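Local structure of ADP-ribosyltransferase (Staphylococcus aureus, 1OJQ) at residues S41-N44 and T45-S49; Y131-N134 and G135-T139; E59-Q62 and E63-Q67; V181-P184 and R185-Y189. The protein transfers, as an NAD+-dependent mono-ADP-ribosyltransferase of the C3 exoenzyme family, the ADP-ribose unit of NAD+ to a target protein. All coordinates share one frame; numbering follows the deposited sequence.

Overall arrangement
The four contacts show how short-range geometry shapes helices and sheet connections around NAD(+)-binding residues. Contacts 2 and 4 are two of the connections between the three-stranded and five-stranded sheets; their centres lie about 5 Å apart and their strands pair, Thr139 O and Val181 N being 2.9 Å apart. Contacts 1 and 3 are turns of successive helices, 41-49 and 59-73, with centres about 11 Å apart. Contact 1 meets contact 2 through the salt bridge from Arg48 NH2 to Glu133 OE1, 3.0 Å long, which joins two NAD(+)-binding residues. Tyr136 packs on Ile43 and Leu47 in contact 1, while Arg185 of contact 4 reaches Val65 of contact 3.

Contact 1: residues S41-N44 and T45-S49; sequences SPIN and TPLRS
The main-chain O of Asn44 accepts the backbone N-H of Arg48 at 3.0 Å, so one turn of helix 41-49 holds the start of an NAD(+)-binding arginine, and Arg48 CG merely packs beside that oxygen. The Asn44 amide crosses one face of the Arg48 guanidinium, the two planes 82° apart. Its position follows from chi1 of 176°, which swings CG anti to the backbone N. Although Asn44 OD1 comes within 2.9 Å of Arg48 NE, the angle is wrong for a hydrogen bond: NE instead faces the carboxylate of Glu133, whose OE1 forms a salt bridge with NH2. The amide thus meets the guanidinium face through its OD1 rim, ND2 lying 3.6 Å above the plane, offset toward the edge.

Proline shapes the other side of the turn. Pro46 has no N-H to offer, and the helix kinks where its ring sits against the carbonyl of Pro42. The regular pattern continues around it, with Thr45 N bonded to Ser41 O at 3.0 Å and Leu47 N to Ile43 O at 3.1 Å. Ile43 and Leu47 run side by side toward Tyr136 and helix 59-73, CG2 of Ile43 resting 3.7 Å from Leu47 CD1.

Contact 2: residues Y131-N134 and G135-T139; sequences YREN and GYSST
Glu133 and Gly135 meet where the chain turns out of strand 130-133 and heads into strand 137-140, a link between the two sheets of the ADP-ribosyltransferase fold. Glu133 OE2 receives the N-H of Gly135 at 2.7 Å, through the lone pair that faces away from the other carboxylate oxygen. The side chain thus folds back over its own turn: CG is anti to the backbone N (chi1 165°), and a bend at chi2 of 59° brings the carboxylate round to the glycine.

This inner side is close-packed. Glu133 OE2 also stands 3.3 Å from Gly135 CA, while Glu133 CG rests 3.4 Å from Gly135 O and 3.6 Å from Ser137 OG. The other carboxylate oxygen, OE1, is taken by the salt bridge to Arg48. The glycine N-H on one oxygen and Arg48, which faces both oxygens, restrain the rotation of a group that binds NAD(+) in the complex, the ligand being absent here. Tyr136 turns the other way, against helices 41-49 and 59-73, its OH bonded to Asp69.

The more open side is looser and relies on polar links. On the outer surface Arg132 NE donates to Asn134 OD1, which lies in the guanidinium plane at its edge. Between the arms of the turn a single water donates to Tyr136 O at 2.6 Å. The same water makes a weak second bond to Glu133 OE2, its oxygen 3.0 Å from that atom.

Contact 3: residues E59-Q62 and E63-Q67; sequences ENIQ and EQVRQ
Over one face of the Arg66 guanidinium, near its centre and 3.7 Å above the plane, sits the main-chain O of Gln62; at the guanidinium edge, in plane, lies the end of the Gln62 amide, with the two flat groups 80° apart. The two side chains lie side by side and point the same way. A bend at chi3 of -68° folds the arginine back over the preceding turn, which is how its flat end comes to cover the carbonyl. That same Gln62 O accepts the N-H of Arg66 at 2.9 Å in an almost straight bond, so one residue meets the arginine at both its root and its tip. The carboxylate of Glu59 is of opposite charge but stays apart from the guanidinium.

A pair of amides, Asn60 and Gln64, stands at 84° to each other and is joined by water. The water accepts from Asn60 ND2 at 2.7 Å and from Gln64 NE2 at 2.9 Å, bridging successive turns on an exposed flank.

The inward face is apolar. Val65 N is bonded to Ile61 O at 2.8 Å, another i to i+4 bond of this alpha-helix, a predicted coiled coil, and Val65 CG2 leans to within 3.3 Å of that oxygen; Ile61 CG2 and Val65 CG2 are 4.1 Å apart. Through this face the helix meets helix 41-49, Gln64 resting on Ile43 and Val65 on Leu47, while Val65 also touches Tyr136 and Arg185 beside the sheet strands. Farther along, Gln67 packs against helix 27-38.

Contact 4: residues V181-P184 and R185-Y189; sequences VLLP and RGTEY
Hydrogen bonding centres on Pro184 O, the acceptor of a type II beta turn over residues 184-187 that leads from strand 180-183 into strand 187-196. Thr187 OG1 donates to it at 2.7 Å, lying in the carbonyl plane. The main-chain bond that would close the turn, Thr187 N to Pro184 O, is weak at 3.5 Å. With chi1 at -74° the threonine places OG1 beside its own backbone N, which lets hydroxyl and amide face the same oxygen.

Water supplies the next layer. One molecule donates to Pro184 O at 2.6 Å and accepts from Thr187 N at 3.2 Å, spanning the gap that the direct bond leaves long.

Van der Waals contact is modest: Leu183 CB lies 3.6 Å from Thr187 OG1, and the edge of the Pro184 ring at CD is 4.1 Å from that hydroxyl. Gly186, with its positive phi of 82°, allows the tight reversal.

Charge belongs to Arg185 at the turn's corner, whose extended chain reaches a salt bridge with Asp69 and a hydrogen bond to Gly52 O. Taken together, the chemistry suggests that the turn itself is held more by the threonine hydroxyl and a bridging water than by its weak backbone bond.

Contact 1: residues S41-N44 and T45-S49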
loop_
_atom_site.group_PDB
_atom_site.type_symbol
_atom_site.label_atom_id
_atom_site.label_comp_id
_atom_site.label_asym_id
_atom_site.label_seq_id
_atom_site.Cartn_x
_atom_site.Cartn_y
_atom_site.Cartn_z
ATOM N N SER A 41 7.187 -3.973 12.010
ATOM C CA SER A 41 7.761 -2.807 12.697
ATOM C C SER A 41 9.266 -2.864 12.892
ATOM O O SER A 41 9.889 -1.798 12.793
ATOM C CB SER A 41 7.057 -2.567 14.043
ATOM O OG SER A 41 7.356 -3.570 14.988
ATOM N N PRO A 42 9.948 -3.963 13.177
ATOM C CA PRO A 42 11.405 -3.884 13.367
ATOM C C PRO A 42 12.198 -3.465 12.132
ATOM O O PRO A 42 13.381 -3.119 12.216
ATOM C CB PRO A 42 11.794 -5.335 13.693
ATOM C CG PRO A 42 10.533 -5.883 14.289
ATOM C CD PRO A 42 9.447 -5.339 13.396
ATOM N N ILE A 43 11.541 -3.528 10.984
ATOM C CA ILE A 43 12.100 -3.081 9.711
ATOM C C ILE A 43 11.554 -1.715 9.342
ATOM O O ILE A 43 12.274 -0.794 8.969
ATOM C CB ILE A 43 11.771 -4.138 8.637
ATOM C CG1 ILE A 43 12.618 -5.399 8.833
ATOM C CG2 ILE A 43 11.871 -3.560 7.225
ATOM C CD1 ILE A 43 12.060 -6.622 8.143
ATOM N N ASN A 44 10.227 -1.590 9.439
ATOM C CA ASN A 44 9.578 -0.324 9.080
ATOM C C ASN A 44 10.123 0.847 9.859
ATOM O O ASN A 44 10.508 1.885 9.325
ATOM C CB ASN A 44 8.081 -0.474 9.331
ATOM C CG ASN A 44 7.230 0.750 9.106
ATOM O OD1 ASN A 44 7.674 1.890 9.007
ATOM N ND2 ASN A 44 5.903 0.520 9.045
ATOM N N THR A 45 10.159 0.750 11.190
ATOM C CA THR A 45 10.565 1.939 11.961
ATOM C C THR A 45 11.983 2.389 11.691
ATOM O O THR A 45 12.215 3.575 11.423
ATOM C CB THR A 45 10.331 1.642 13.459
ATOM O OG1 THR A 45 8.908 1.479 13.594
ATOM C CG2 THR A 45 10.774 2.808 14.317
ATOM N N PRO A 46 12.984 1.511 11.731
ATOM C CA PRO A 46 14.326 1.966 11.396
ATOM C C PRO A 46 14.454 2.515 9.979
ATOM O O PRO A 46 15.194 3.457 9.667
ATOM C CB PRO A 46 15.137 0.665 11.527
ATOM C CG PRO A 46 14.358 -0.183 12.485
ATOM C CD PRO A 46 12.922 0.094 12.132
ATOM N N LEU A 47 13.747 1.916 9.021
ATOM C CA LEU A 47 13.912 2.394 7.642
ATOM C C LEU A 47 13.387 3.822 7.563
ATOM O O LEU A 47 13.987 4.667 6.902
ATOM C CB LEU A 47 13.166 1.487 6.672
ATOM C CG LEU A 47 13.894 0.305 6.044
ATOM C CD1 LEU A 47 12.924 -0.563 5.249
ATOM C CD2 LEU A 47 15.037 0.755 5.144
ATOM N N ARG A 48 12.276 4.069 8.261
ATOM C CA ARG A 48 11.757 5.434 8.261
ATOM C C ARG A 48 12.718 6.391 8.952
ATOM O O ARG A 48 13.054 7.468 8.445
ATOM C CB ARG A 48 10.379 5.481 8.932
ATOM C CG ARG A 48 9.295 4.847 8.039
ATOM C CD ARG A 48 7.977 4.824 8.807
ATOM N NE ARG A 48 6.841 4.505 7.947
ATOM C CZ ARG A 48 5.631 4.178 8.393
ATOM N NH1 ARG A 48 5.378 4.114 9.697
ATOM N NH2 ARG A 48 4.650 3.906 7.540
ATOM N N SER A 49 13.184 6.003 10.140
ATOM C CA SER A 49 14.132 6.837 10.858
ATOM C C SER A 49 15.370 7.155 10.032
ATOM O O SER A 49 15.923 8.250 10.138
ATOM C CB SER A 49 14.611 6.136 12.137
ATOM O OG SER A 49 13.577 6.031 13.082
#

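Contact 2: residues Y131-N134 and G135-T139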
loop_
_atom_site.group_PDB
_atom_site.type_symbol
_atom_site.label_atom_id
_atom_site.label_comp_id
_atom_site.label_asym_id
_atom_site.label_seq_id
_atom_site.Cartn_x
_atom_site.Cartn_y
_atom_site.Cartn_z
ATOM N N TYR A 131 3.961 11.615 -2.463
ATOM C CA TYR A 131 4.236 11.110 -1.131
ATOM C C TYR A 131 5.121 9.871 -1.263
ATOM O O TYR A 131 4.934 9.092 -2.204
ATOM C CB TYR A 131 2.939 10.769 -0.379
ATOM C CG TYR A 131 2.120 12.047 -0.177
ATOM C CD1 TYR A 131 1.155 12.404 -1.113
ATOM C CD2 TYR A 131 2.348 12.858 0.925
ATOM C CE1 TYR A 131 0.424 13.560 -0.931
ATOM C CE2 TYR A 131 1.606 14.024 1.103
ATOM C CZ TYR A 131 0.651 14.360 0.173
ATOM O OH TYR A 131 -0.091 15.510 0.324
ATOM N N ARG A 132 6.070 9.739 -0.338
ATOM C CA ARG A 132 6.994 8.610 -0.391
ATOM C C ARG A 132 6.946 7.805 0.894
ATOM O O ARG A 132 6.849 8.390 1.986
ATOM C CB ARG A 132 8.424 9.114 -0.612
ATOM C CG ARG A 132 9.497 8.045 -0.760
ATOM C CD ARG A 132 10.871 8.686 -0.563
ATOM N NE ARG A 132 11.931 7.692 -0.685
ATOM C CZ ARG A 132 12.559 7.414 -1.821
ATOM N NH1 ARG A 132 12.236 8.054 -2.938
ATOM N NH2 ARG A 132 13.515 6.491 -1.836
ATOM N N GLU A 133 7.008 6.481 0.790
ATOM C CA GLU A 133 7.072 5.649 1.992
ATOM C C GLU A 133 8.485 5.092 2.081
ATOM O O GLU A 133 8.890 4.424 1.123
ATOM C CB GLU A 133 6.035 4.535 1.915
ATOM C CG GLU A 133 6.188 3.391 2.899
ATOM C CD GLU A 133 6.138 3.911 4.322
ATOM O OE1 GLU A 133 5.105 4.543 4.671
ATOM O OE2 GLU A 133 7.105 3.720 5.082
ATOM N N ASN A 134 9.235 5.351 3.148
ATOM C CA ASN A 134 10.587 4.809 3.168
ATOM C C ASN A 134 10.636 3.354 3.599
ATOM O O ASN A 134 11.634 2.665 3.321
ATOM C CB ASN A 134 11.468 5.672 4.083
ATOM C CG ASN A 134 11.817 6.934 3.297
ATOM O OD1 ASN A 134 12.157 6.822 2.122
ATOM N ND2 ASN A 134 11.691 8.078 3.942
ATOM N N GLY A 135 9.582 2.907 4.280
ATOM C CA GLY A 135 9.482 1.475 4.541
ATOM C C GLY A 135 8.921 0.794 3.292
ATOM O O GLY A 135 8.868 1.427 2.242
ATOM N N TYR A 136 8.539 -0.463 3.446
ATOM C CA TYR A 136 7.836 -1.192 2.387
ATOM C C TYR A 136 6.372 -0.772 2.366
ATOM O O TYR A 136 5.889 -0.198 3.342
ATOM C CB TYR A 136 7.963 -2.715 2.590
ATOM C CG TYR A 136 9.425 -3.123 2.445
ATOM C CD1 TYR A 136 9.987 -3.478 1.230
ATOM C CD2 TYR A 136 10.231 -3.147 3.584
ATOM C CE1 TYR A 136 11.333 -3.851 1.129
ATOM C CE2 TYR A 136 11.562 -3.501 3.494
ATOM C CZ TYR A 136 12.107 -3.848 2.275
ATOM O OH TYR A 136 13.437 -4.201 2.235
ATOM N N SER A 137 5.641 -1.036 1.277
ATOM C CA SER A 137 4.226 -0.659 1.258
ATOM C C SER A 137 3.361 -1.902 1.069
ATOM O O SER A 137 3.516 -2.637 0.077
ATOM C CB SER A 137 3.947 0.305 0.113
ATOM O OG SER A 137 4.600 1.553 0.297
ATOM N N SER A 138 2.464 -2.124 2.012
ATOM C CA SER A 138 1.553 -3.262 1.947
ATOM C C SER A 138 0.231 -2.820 1.334
ATOM O O SER A 138 -0.351 -1.873 1.845
ATOM C CB SER A 138 1.314 -3.836 3.345
ATOM O OG SER A 138 2.569 -4.225 3.904
ATOM N N THR A 139 -0.225 -3.475 0.284
ATOM C CA THR A 139 -1.412 -3.085 -0.459
ATOM C C THR A 139 -2.201 -4.344 -0.774
ATOM O O THR A 139 -1.701 -5.429 -0.454
ATOM C CB THR A 139 -1.075 -2.375 -1.789
ATOM O OG1 THR A 139 -0.530 -3.335 -2.722
ATOM C CG2 THR A 139 -0.008 -1.306 -1.586
HETATM O O HOH W 1 6.260 0.912 5.640
#

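Contact 3: residues E59-Q62 and E63-Q67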
loop_
_atom_site.group_PDB
_atom_site.type_symbol
_atom_site.label_atom_id
_atom_site.label_comp_id
_atom_site.label_asym_id
_atom_site.label_seq_id
_atom_site.Cartn_x
_atom_site.Cartn_y
_atom_site.Cartn_z
ATOM N N GLU A 59 22.908 -4.626 11.866
ATOM C CA GLU A 59 23.281 -5.646 10.873
ATOM C C GLU A 59 22.152 -6.620 10.567
ATOM O O GLU A 59 22.001 -7.070 9.417
ATOM C CB GLU A 59 24.503 -6.454 11.333
ATOM C CG GLU A 59 25.748 -5.596 11.473
ATOM C CD GLU A 59 26.342 -5.096 10.181
ATOM O OE1 GLU A 59 25.866 -5.441 9.084
ATOM O OE2 GLU A 59 27.336 -4.334 10.268
ATOM N N ASN A 60 21.350 -6.967 11.588
ATOM C CA ASN A 60 20.304 -7.941 11.278
ATOM C C ASN A 60 19.267 -7.340 10.343
ATOM O O ASN A 60 18.787 -7.981 9.395
ATOM C CB ASN A 60 19.700 -8.457 12.590
ATOM C CG ASN A 60 18.945 -7.411 13.388
ATOM O OD1 ASN A 60 19.479 -6.333 13.634
ATOM N ND2 ASN A 60 17.721 -7.736 13.784
ATOM N N ILE A 61 18.919 -6.076 10.597
ATOM C CA ILE A 61 17.925 -5.401 9.743
ATOM C C ILE A 61 18.498 -5.121 8.357
ATOM O O ILE A 61 17.781 -5.309 7.365
ATOM C CB ILE A 61 17.397 -4.125 10.430
ATOM C CG1 ILE A 61 16.745 -4.428 11.784
ATOM C CG2 ILE A 61 16.439 -3.363 9.534
ATOM C CD1 ILE A 61 15.639 -5.469 11.764
ATOM N N GLN A 62 19.761 -4.732 8.211
ATOM C CA GLN A 62 20.322 -4.602 6.870
ATOM C C GLN A 62 20.186 -5.899 6.075
ATOM O O GLN A 62 19.851 -5.896 4.900
ATOM C CB GLN A 62 21.800 -4.227 6.889
ATOM C CG GLN A 62 22.078 -2.804 7.392
ATOM C CD GLN A 62 23.535 -2.420 7.181
ATOM O OE1 GLN A 62 24.149 -1.709 7.980
ATOM N NE2 GLN A 62 24.125 -2.914 6.094
ATOM N N GLU A 63 20.475 -7.033 6.700
ATOM C CA GLU A 63 20.407 -8.301 5.963
ATOM C C GLU A 63 18.976 -8.593 5.547
ATOM O O GLU A 63 18.720 -9.082 4.448
ATOM C CB GLU A 63 20.970 -9.435 6.837
ATOM C CG GLU A 63 20.733 -10.815 6.265
ATOM C CD GLU A 63 21.518 -11.937 6.940
ATOM O OE1 GLU A 63 22.361 -11.731 7.833
ATOM O OE2 GLU A 63 21.307 -13.105 6.533
ATOM N N GLN A 64 18.039 -8.272 6.442
ATOM C CA GLN A 64 16.625 -8.474 6.138
ATOM C C GLN A 64 16.128 -7.558 5.024
ATOM O O GLN A 64 15.339 -8.012 4.197
ATOM C CB GLN A 64 15.822 -8.266 7.425
ATOM C CG GLN A 64 15.981 -9.513 8.324
ATOM C CD GLN A 64 15.390 -9.268 9.699
ATOM O OE1 GLN A 64 14.316 -8.673 9.800
ATOM N NE2 GLN A 64 16.084 -9.694 10.750
ATOM N N VAL A 65 16.611 -6.313 5.026
ATOM C CA VAL A 65 16.267 -5.370 3.951
ATOM C C VAL A 65 16.874 -5.800 2.621
ATOM O O VAL A 65 16.138 -5.804 1.623
ATOM C CB VAL A 65 16.690 -3.928 4.303
ATOM C CG1 VAL A 65 16.617 -3.040 3.076
ATOM C CG2 VAL A 65 15.805 -3.449 5.457
ATOM N N ARG A 66 18.157 -6.152 2.562
ATOM C CA ARG A 66 18.676 -6.644 1.276
ATOM C C ARG A 66 17.865 -7.828 0.767
ATOM O O ARG A 66 17.553 -7.957 -0.426
ATOM C CB ARG A 66 20.152 -7.031 1.426
ATOM C CG ARG A 66 21.056 -5.780 1.385
ATOM C CD ARG A 66 22.519 -6.176 1.453
ATOM N NE ARG A 66 22.924 -6.736 2.745
ATOM C CZ ARG A 66 23.365 -5.968 3.735
ATOM N NH1 ARG A 66 23.446 -4.657 3.583
ATOM N NH2 ARG A 66 23.724 -6.540 4.882
ATOM N N GLN A 67 17.518 -8.728 1.699
ATOM C CA GLN A 67 16.740 -9.905 1.335
ATOM C C GLN A 67 15.379 -9.507 0.782
ATOM O O GLN A 67 15.044 -9.980 -0.309
ATOM C CB GLN A 67 16.595 -10.843 2.545
ATOM C CG GLN A 67 15.687 -12.035 2.305
ATOM C CD GLN A 67 16.071 -12.951 1.181
ATOM O OE1 GLN A 67 15.339 -13.111 0.188
ATOM N NE2 GLN A 67 17.213 -13.601 1.272
HETATM O O HOH W 2 15.728 -9.587 13.607
#

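Contact 4: residues V181-P184 and R185-Y189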
loop_
_atom_site.group_PDB
_atom_site.type_symbol
_atom_site.label_atom_id
_atom_site.label_comp_id
_atom_site.label_asym_id
_atom_site.label_seq_id
_atom_site.Cartn_x
_atom_site.Cartn_y
_atom_site.Cartn_z
ATOM N N VAL A 181 -0.401 -7.426 -2.026
ATOM C CA VAL A 181 0.712 -7.129 -2.929
ATOM C C VAL A 181 1.728 -6.309 -2.145
ATOM O O VAL A 181 1.323 -5.291 -1.556
ATOM C CB VAL A 181 0.241 -6.367 -4.179
ATOM C CG1 VAL A 181 1.397 -5.821 -4.990
ATOM C CG2 VAL A 181 -0.639 -7.317 -4.996
ATOM N N LEU A 182 2.977 -6.725 -2.094
ATOM C CA LEU A 182 4.014 -5.996 -1.357
ATOM C C LEU A 182 4.829 -5.151 -2.320
ATOM O O LEU A 182 5.360 -5.712 -3.279
ATOM C CB LEU A 182 4.863 -7.025 -0.606
ATOM C CG LEU A 182 5.802 -6.475 0.466
ATOM C CD1 LEU A 182 5.014 -5.742 1.544
ATOM C CD2 LEU A 182 6.651 -7.609 1.024
ATOM N N LEU A 183 4.944 -3.846 -2.119
ATOM C CA LEU A 183 5.727 -2.964 -2.985
ATOM C C LEU A 183 7.078 -2.612 -2.382
ATOM O O LEU A 183 7.237 -2.607 -1.155
ATOM C CB LEU A 183 4.939 -1.666 -3.274
ATOM C CG LEU A 183 3.496 -1.858 -3.781
ATOM C CD1 LEU A 183 2.790 -0.517 -3.953
ATOM C CD2 LEU A 183 3.525 -2.667 -5.066
ATOM N N PRO A 184 8.072 -2.307 -3.206
ATOM C CA PRO A 184 9.400 -1.954 -2.752
ATOM C C PRO A 184 9.395 -0.797 -1.758
ATOM O O PRO A 184 8.540 0.088 -1.795
ATOM C CB PRO A 184 10.089 -1.419 -4.019
ATOM C CG PRO A 184 9.377 -2.094 -5.135
ATOM C CD PRO A 184 7.965 -2.307 -4.676
ATOM N N ARG A 185 10.403 -0.826 -0.903
ATOM C CA ARG A 185 10.649 0.327 -0.042
ATOM C C ARG A 185 10.927 1.536 -0.927
ATOM O O ARG A 185 11.490 1.432 -2.009
ATOM C CB ARG A 185 11.783 0.060 0.934
ATOM C CG ARG A 185 13.152 -0.165 0.273
ATOM C CD ARG A 185 14.119 -0.649 1.354
ATOM N NE ARG A 185 15.466 -0.863 0.848
ATOM C CZ ARG A 185 16.438 0.030 0.950
ATOM N NH1 ARG A 185 16.192 1.201 1.541
ATOM N NH2 ARG A 185 17.645 -0.227 0.470
ATOM N N GLY A 186 10.498 2.709 -0.456
ATOM C CA GLY A 186 10.782 3.925 -1.205
ATOM C C GLY A 186 9.790 4.142 -2.340
ATOM O O GLY A 186 10.058 4.863 -3.307
ATOM N N THR A 187 8.622 3.516 -2.219
ATOM C CA THR A 187 7.548 3.723 -3.185
ATOM C C THR A 187 7.089 5.174 -3.133
ATOM O O THR A 187 6.902 5.748 -2.068
ATOM C CB THR A 187 6.375 2.749 -2.931
ATOM O OG1 THR A 187 6.753 1.428 -3.374
ATOM C CG2 THR A 187 5.142 3.123 -3.734
ATOM N N GLU A 188 6.902 5.755 -4.321
ATOM C CA GLU A 188 6.365 7.103 -4.414
ATOM C C GLU A 188 5.066 7.100 -5.200
ATOM O O GLU A 188 5.002 6.397 -6.214
ATOM C CB GLU A 188 7.337 8.036 -5.142
ATOM C CG GLU A 188 8.694 8.115 -4.455
ATOM C CD GLU A 188 9.670 8.867 -5.363
ATOM O OE1 GLU A 188 10.049 8.294 -6.411
ATOM O OE2 GLU A 188 10.009 10.003 -4.978
ATOM N N TYR A 189 4.097 7.892 -4.753
ATOM C CA TYR A 189 2.849 8.000 -5.514
ATOM C C TYR A 189 2.459 9.475 -5.599
ATOM O O TYR A 189 2.691 10.203 -4.628
ATOM C CB TYR A 189 1.724 7.176 -4.906
ATOM C CG TYR A 189 1.447 7.399 -3.439
ATOM C CD1 TYR A 189 0.455 8.289 -3.029
ATOM C CD2 TYR A 189 2.182 6.714 -2.478
ATOM C CE1 TYR A 189 0.204 8.485 -1.678
ATOM C CE2 TYR A 189 1.934 6.912 -1.127
ATOM C CZ TYR A 189 0.943 7.800 -0.750
ATOM O OH TYR A 189 0.691 8.006 0.593
HETATM O O HOH W 3 7.245 1.556 -0.037
#